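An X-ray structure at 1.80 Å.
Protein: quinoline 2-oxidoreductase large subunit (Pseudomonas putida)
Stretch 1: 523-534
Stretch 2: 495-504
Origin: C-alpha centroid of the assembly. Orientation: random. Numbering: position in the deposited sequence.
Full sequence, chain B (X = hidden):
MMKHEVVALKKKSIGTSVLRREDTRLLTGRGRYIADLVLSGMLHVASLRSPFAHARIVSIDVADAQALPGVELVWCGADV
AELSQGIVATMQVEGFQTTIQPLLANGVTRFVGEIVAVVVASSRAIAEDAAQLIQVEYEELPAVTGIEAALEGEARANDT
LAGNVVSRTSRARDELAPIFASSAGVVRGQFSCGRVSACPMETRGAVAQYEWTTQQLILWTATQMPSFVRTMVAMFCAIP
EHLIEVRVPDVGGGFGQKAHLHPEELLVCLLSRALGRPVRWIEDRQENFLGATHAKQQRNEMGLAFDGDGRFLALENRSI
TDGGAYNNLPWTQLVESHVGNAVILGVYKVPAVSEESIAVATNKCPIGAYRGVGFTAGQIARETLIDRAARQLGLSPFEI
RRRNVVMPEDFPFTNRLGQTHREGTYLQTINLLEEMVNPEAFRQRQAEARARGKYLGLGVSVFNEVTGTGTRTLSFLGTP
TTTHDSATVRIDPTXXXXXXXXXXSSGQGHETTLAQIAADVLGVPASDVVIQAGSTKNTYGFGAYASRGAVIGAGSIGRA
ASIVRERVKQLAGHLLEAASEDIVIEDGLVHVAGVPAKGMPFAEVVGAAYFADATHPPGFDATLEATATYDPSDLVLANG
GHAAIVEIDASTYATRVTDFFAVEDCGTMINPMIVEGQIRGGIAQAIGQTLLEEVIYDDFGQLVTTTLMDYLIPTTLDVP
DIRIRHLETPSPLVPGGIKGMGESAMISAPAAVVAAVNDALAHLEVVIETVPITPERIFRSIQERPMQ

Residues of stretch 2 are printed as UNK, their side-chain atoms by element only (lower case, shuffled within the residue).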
ATOM      1  N   GLY B 523     -15.407  10.419  26.108  1.00 20.95           N
ATOM      2  CA  GLY B 523     -16.284   9.619  26.950  1.00 21.67           C
ATOM      3  C   GLY B 523     -16.753   8.309  26.347  1.00 21.96           C
ATOM      4  O   GLY B 523     -17.900   7.901  26.554  1.00 22.81           O
ATOM      5  N   VAL B 524     -15.876   7.647  25.598  1.00 20.94           N
ATOM      6  CA  VAL B 524     -16.206   6.373  24.969  1.00 20.68           C
ATOM      7  C   VAL B 524     -15.152   5.329  25.314  1.00 20.62           C
ATOM      8  O   VAL B 524     -14.054   5.666  25.759  1.00 20.50           O
ATOM      9  CB  VAL B 524     -16.275   6.492  23.431  1.00 21.74           C
ATOM     10  CG1 VAL B 524     -17.388   7.442  23.028  1.00 21.79           C
ATOM     11  CG2 VAL B 524     -14.931   6.959  22.882  1.00 20.56           C
ATOM     12  N   PRO B 525     -15.477   4.039  25.123  1.00 20.96           N
ATOM     13  CA  PRO B 525     -14.522   2.967  25.423  1.00 20.48           C
ATOM     14  C   PRO B 525     -13.298   3.098  24.520  1.00 20.35           C
ATOM     15  O   PRO B 525     -13.423   3.458  23.352  1.00 20.52           O
ATOM     16  CB  PRO B 525     -15.309   1.694  25.109  1.00 20.81           C
ATOM     17  CG  PRO B 525     -16.741   2.104  25.274  1.00 22.03           C
ATOM     18  CD  PRO B 525     -16.770   3.485  24.682  1.00 20.84           C
ATOM     19  N   ALA B 526     -12.120   2.799  25.053  1.00 20.29           N
ATOM     20  CA  ALA B 526     -10.901   2.884  24.259  1.00 21.16           C
ATOM     21  C   ALA B 526     -10.984   1.908  23.086  1.00 21.29           C
ATOM     22  O   ALA B 526     -10.385   2.133  22.038  1.00 20.42           O
ATOM     23  CB  ALA B 526      -9.683   2.571  25.129  1.00 18.22           C
ATOM     24  N   SER B 527     -11.744   0.832  23.258  1.00 20.59           N
ATOM     25  CA  SER B 527     -11.892  -0.163  22.200  1.00 21.34           C
ATOM     26  C   SER B 527     -12.643   0.405  20.997  1.00 20.53           C
ATOM     27  O   SER B 527     -12.630  -0.190  19.919  1.00 19.08           O
ATOM     28  CB  SER B 527     -12.627  -1.395  22.732  1.00 21.46           C
ATOM     29  OG  SER B 527     -13.940  -1.064  23.148  1.00 25.50           O
ATOM     30  N   ASP B 528     -13.297   1.552  21.185  1.00 18.51           N
ATOM     31  CA  ASP B 528     -14.045   2.203  20.107  1.00 19.44           C
ATOM     32  C   ASP B 528     -13.201   3.262  19.404  1.00 18.17           C
ATOM     33  O   ASP B 528     -13.701   4.003  18.561  1.00 16.23           O
ATOM     34  CB  ASP B 528     -15.310   2.874  20.649  1.00 21.36           C
ATOM     35  CG  ASP B 528     -16.428   1.895  20.901  1.00 23.97           C
ATOM     36  OD1 ASP B 528     -17.495   2.331  21.377  1.00 25.48           O
ATOM     37  OD2 ASP B 528     -16.246   0.694  20.618  1.00 24.57           O
ATOM     38  N   VAL B 529     -11.923   3.320  19.759  1.00 17.17           N
ATOM     39  CA  VAL B 529     -11.007   4.300  19.188  1.00 17.15           C
ATOM     40  C   VAL B 529      -9.847   3.648  18.451  1.00 17.40           C
ATOM     41  O   VAL B 529      -9.318   2.632  18.898  1.00 17.07           O
ATOM     42  CB  VAL B 529     -10.400   5.184  20.304  1.00 17.87           C
ATOM     43  CG1 VAL B 529      -9.473   6.235  19.704  1.00 17.63           C
ATOM     44  CG2 VAL B 529     -11.511   5.836  21.107  1.00 17.49           C
ATOM     45  N   VAL B 530      -9.444   4.225  17.323  1.00 16.76           N
ATOM     46  CA  VAL B 530      -8.293   3.697  16.606  1.00 17.51           C
ATOM     47  C   VAL B 530      -7.307   4.830  16.341  1.00 18.16           C
ATOM     48  O   VAL B 530      -7.708   5.947  16.010  1.00 17.87           O
ATOM     49  CB  VAL B 530      -8.668   3.019  15.261  1.00 17.74           C
ATOM     50  CG1 VAL B 530      -9.256   4.029  14.286  1.00 17.11           C
ATOM     51  CG2 VAL B 530      -7.427   2.379  14.660  1.00 21.69           C
ATOM     52  N   ILE B 531      -6.024   4.543  16.520  1.00 17.06           N
ATOM     53  CA  ILE B 531      -4.986   5.532  16.286  1.00 17.53           C
ATOM     54  C   ILE B 531      -4.331   5.292  14.927  1.00 18.67           C
ATOM     55  O   ILE B 531      -3.822   4.202  14.648  1.00 18.90           O
ATOM     56  CB  ILE B 531      -3.898   5.478  17.380  1.00 18.69           C
ATOM     57  CG1 ILE B 531      -4.532   5.708  18.756  1.00 16.84           C
ATOM     58  CG2 ILE B 531      -2.823   6.539  17.109  1.00 16.63           C
ATOM     59  CD1 ILE B 531      -5.282   7.027  18.877  1.00 17.15           C
ATOM     60  N   GLN B 532      -4.366   6.321  14.086  1.00 17.47           N
ATOM     61  CA  GLN B 532      -3.770   6.281  12.755  1.00 19.02           C
ATOM     62  C   GLN B 532      -2.489   7.096  12.797  1.00 18.89           C
ATOM     63  O   GLN B 532      -2.507   8.269  13.167  1.00 19.89           O
ATOM     64  CB  GLN B 532      -4.727   6.884  11.720  1.00 18.91           C
ATOM     65  CG  GLN B 532      -5.951   6.038  11.466  1.00 22.32           C
ATOM     66  CD  GLN B 532      -6.839   6.595  10.378  1.00 20.91           C
ATOM     67  OE1 GLN B 532      -7.584   5.854   9.745  1.00 22.10           O
ATOM     68  NE2 GLN B 532      -6.777   7.906  10.160  1.00 21.05           N
ATOM     69  N   ALA B 533      -1.381   6.465  12.424  1.00 19.50           N
ATOM     70  CA  ALA B 533      -0.082   7.121  12.421  1.00 20.35           C
ATOM     71  C   ALA B 533       0.751   6.550  11.285  1.00 20.80           C
ATOM     72  O   ALA B 533       0.340   5.599  10.633  1.00 22.05           O
ATOM     73  CB  ALA B 533       0.618   6.885  13.747  1.00 20.00           C
ATOM     74  N   GLY B 534       1.917   7.131  11.038  1.00 23.07           N
ATOM     75  CA  GLY B 534       2.768   6.612   9.980  1.00 22.64           C
ATOM     76  C   GLY B 534       2.487   7.097   8.568  1.00 22.90           C
ATOM     77  O   GLY B 534       2.840   6.422   7.597  1.00 21.98           O
ATOM     78  N   UNK B 495     -20.546   6.163  15.810  1.00 21.02           N
ATOM     79  CA  UNK B 495     -20.097   6.487  17.153  1.00 19.94           C
ATOM     80  C   UNK B 495     -18.686   6.044  17.502  1.00 19.28           C
ATOM     81  O   UNK B 495     -18.261   6.178  18.647  1.00 18.88           O
ATOM     82  N   UNK B 496     -17.963   5.497  16.531  1.00 16.23           N
ATOM     83  CA  UNK B 496     -16.596   5.070  16.779  1.00 16.12           C
ATOM     84  C   UNK B 496     -15.707   6.293  16.559  1.00 16.90           C
ATOM     85  O   UNK B 496     -16.171   7.303  16.033  1.00 16.35           O
ATOM     86  c   UNK B 496     -17.079   2.672  16.029  1.00 18.26           C
ATOM     87  c   UNK B 496     -17.792   0.877  17.672  1.00 21.10           C
ATOM     88  c   UNK B 496     -17.076   2.212  17.482  1.00 19.57           C
ATOM     89  c   UNK B 496     -16.216   3.919  15.840  1.00 17.19           C
ATOM     90  n   UNK B 496     -19.220   0.917  17.264  1.00 24.09           N
ATOM     91  N   UNK B 497     -14.446   6.208  16.965  1.00 16.59           N
ATOM     92  CA  UNK B 497     -13.540   7.348  16.844  1.00 16.11           C
ATOM     93  C   UNK B 497     -12.248   7.038  16.089  1.00 16.77           C
ATOM     94  O   UNK B 497     -11.579   6.046  16.371  1.00 16.59           O
ATOM     95  c   UNK B 497     -12.272   9.097  18.125  1.00 18.54           C
ATOM     96  c   UNK B 497     -14.434   8.230  19.018  1.00 14.82           C
ATOM     97  c   UNK B 497     -13.169   7.883  18.243  1.00 15.73           C
ATOM     98  N   UNK B 498     -11.901   7.909  15.142  1.00 16.22           N
ATOM     99  CA  UNK B 498     -10.683   7.758  14.346  1.00 16.38           C
ATOM    100  C   UNK B 498      -9.753   8.932  14.636  1.00 17.06           C
ATOM    101  O   UNK B 498     -10.095  10.085  14.369  1.00 17.15           O
ATOM    102  c   UNK B 498     -10.995   7.739  12.840  1.00 16.68           C
ATOM    103  o   UNK B 498     -11.878   6.648  12.551  1.00 19.16           O
ATOM    104  c   UNK B 498      -9.707   7.576  12.027  1.00 15.89           C
ATOM    105  N   UNK B 499      -8.586   8.630  15.195  1.00 16.62           N
ATOM    106  CA  UNK B 499      -7.595   9.644  15.537  1.00 18.16           C
ATOM    107  C   UNK B 499      -6.405   9.545  14.591  1.00 19.01           C
ATOM    108  O   UNK B 499      -5.940   8.447  14.283  1.00 20.27           O
ATOM    109  c   UNK B 499      -8.238   9.512  17.962  1.00 18.12           C
ATOM    110  c   UNK B 499      -7.077   9.449  16.986  1.00 16.10           C
ATOM    111  c   UNK B 499      -6.037  10.507  17.325  1.00 17.53           C
ATOM    112  N   UNK B 500      -5.926  10.690  14.118  1.00 18.22           N
ATOM    113  CA  UNK B 500      -4.766  10.710  13.240  1.00 18.34           C
ATOM    114  C   UNK B 500      -3.707  11.555  13.929  1.00 18.23           C
ATOM    115  O   UNK B 500      -3.963  12.688  14.347  1.00 17.42           O
ATOM    116  c   UNK B 500      -5.086  11.310  11.856  1.00 19.30           C
ATOM    117  o   UNK B 500      -6.174  10.590  11.262  1.00 18.52           O
ATOM    118  c   UNK B 500      -3.867  11.197  10.934  1.00 18.84           C
ATOM    119  N   UNK B 501      -2.519  10.989  14.078  1.00 17.94           N
ATOM    120  CA  UNK B 501      -1.438  11.700  14.735  1.00 19.34           C
ATOM    121  C   UNK B 501      -0.182  11.781  13.878  1.00 20.92           C
ATOM    122  O   UNK B 501       0.033  10.982  12.965  1.00 19.31           O
ATOM    123  c   UNK B 501      -1.090  11.039  16.083  1.00 18.83           C
ATOM    124  o   UNK B 501      -0.094  11.817  16.752  1.00 20.06           O
ATOM    125  c   UNK B 501      -0.571   9.621  15.874  1.00 19.99           C
ATOM    126  N   UNK B 502       0.635  12.777  14.191  1.00 21.80           N
ATOM    127  CA  UNK B 502       1.888  13.032  13.513  1.00 22.70           C
ATOM    128  C   UNK B 502       3.004  12.355  14.312  1.00 22.97           C
ATOM    129  O   UNK B 502       4.159  12.306  13.888  1.00 22.58           O
ATOM    130  c   UNK B 502       2.109  14.542  13.452  1.00 26.19           C
ATOM    131  o   UNK B 502       1.664  15.148  14.664  1.00 26.54           O
ATOM    132  N   UNK B 503       2.638  11.841  15.481  1.00 20.10           N
ATOM    133  CA  UNK B 503       3.576  11.136  16.350  1.00 21.64           C
ATOM    134  C   UNK B 503       3.906   9.784  15.711  1.00 22.18           C
ATOM    135  O   UNK B 503       3.017   9.100  15.204  1.00 23.20           O
ATOM    136  c   UNK B 503       3.676  13.201  18.445  1.00 23.77           C
ATOM    137  c   UNK B 503       2.935  10.908  17.725  1.00 20.15           C
ATOM    138  c   UNK B 503       3.236  11.837  18.910  1.00 24.96           C
ATOM    139  c   UNK B 503       2.000  11.929  19.794  1.00 21.43           C
ATOM    140  N   UNK B 504       5.179   9.408  15.727  1.00 20.97           N
ATOM    141  CA  UNK B 504       5.601   8.132  15.163  1.00 22.48           C
ATOM    142  C   UNK B 504       6.130   7.274  16.303  1.00 21.74           C
ATOM    143  O   UNK B 504       6.911   7.736  17.129  1.00 23.73           O
ATOM    144  c   UNK B 504       6.683   8.350  14.113  1.00 21.81           C
TER
HETATM  145  O   HOH W   1     -18.746   4.736  20.811  1.00 26.94           O
HETATM  146  O   HOH W   2       2.413   9.571  12.338  1.00 35.20           O

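Position 495 has no side-chain atoms. Its phi/psi of 98/5 would press a CB against the carbonyl oxygen of the residue before. It is Gly495. Water 1 donates to Gly495 O (2.6 Å) and to Asp528 OD1 (2.8 Å), so it links the two stretches ahead of the strand pairing.

Position 496 carries four carbons in an unbranched row ending in a nitrogen, beside the Asp528 carboxylate. This is Lys496. Its CE lies 3.3 Å from Asp528 OD2. Its NZ stays 4.5 Å from Asp528 OD2, so the opposite charges are near each other but too far apart for a salt bridge.

Position 497 has three carbons, one carrying the other two. The fork sits directly on CA, and no oxygen is present. Around it are the aliphatic side chains of Val524 and Val529. The residue is Val497. Its CG2 is 4.1 Å from Val524 CG2, and its CB is 3.9 Å from Val529 CG2. Its backbone is held at both ends: Val497 N donates to Asp528 O (2.8 Å), and Val530 N donates to Val497 O (3.0 Å).

Position 498 has a carbon carrying one oxygen and one carbon. The methyl packs on Gln532, and the oxygen lies near Val530. That is threonine, Thr498. Its CG2 packs 3.5 Å from Gln532 CD. Its OG1 is 4.1 Å from Val530 CG1 and finds its hydrogen bond elsewhere in the structure.

Position 499 repeats the pattern of three carbons forked at the first. It meets Val529 and Ile531 with carbon alone, and is Val499. Its CG2 is 3.9 Å from Val529 CG1. Its CB is 3.6 Å from Ile531 CD1, because the end of the isoleucine side chain comes nearer to this strand. Val499 N donates to Val530 O (2.9 Å), and Gln532 N donates to Val499 O (2.7 Å).

Position 500 again has one carbon bearing an oxygen and a carbon. The oxygen accepts a hydrogen bond from the Gln532 amide. The residue is Thr500, and Gln532 NE2 lies 3.0 Å from Thr500 OG1.

Position 501 has the same three atoms, one of them oxygen. The methyl touches Ile531 and Ala533. It is Thr501. Its CG2 is 4.0 Å from Ile531 CG2 and 3.7 Å from Ala533 CB. Its N donates to Gln532 O (2.9 Å).

Position 502 has one carbon, then one oxygen. It points away from stretch 1 and is Ser502.

Position 503 has four carbons, forked at the second. It is Leu503. Its N donates to Thr501 OG1 (3.0 Å), and its backbone O is 3.6 Å from Ala533 CB.

Position 504 has a single carbon, CB, whose nearest stretch 1 atom is Gly534 N at 5.8 Å. It is Ala504.

The contact is a parallel strand pairing with alternating faces. Five backbone hydrogen bonds join Asp528, Val530 and Gln532 to Val497, Val499 and Thr501. Val497 and Val499 pack with Val529 and Ile531 on one face. Thr498 and Thr500 share the other with Val530 and Gln532, where the glutamine amide adds a side-chain hydrogen bond.

Stretch 2 495-504: GKVTVTTSLA
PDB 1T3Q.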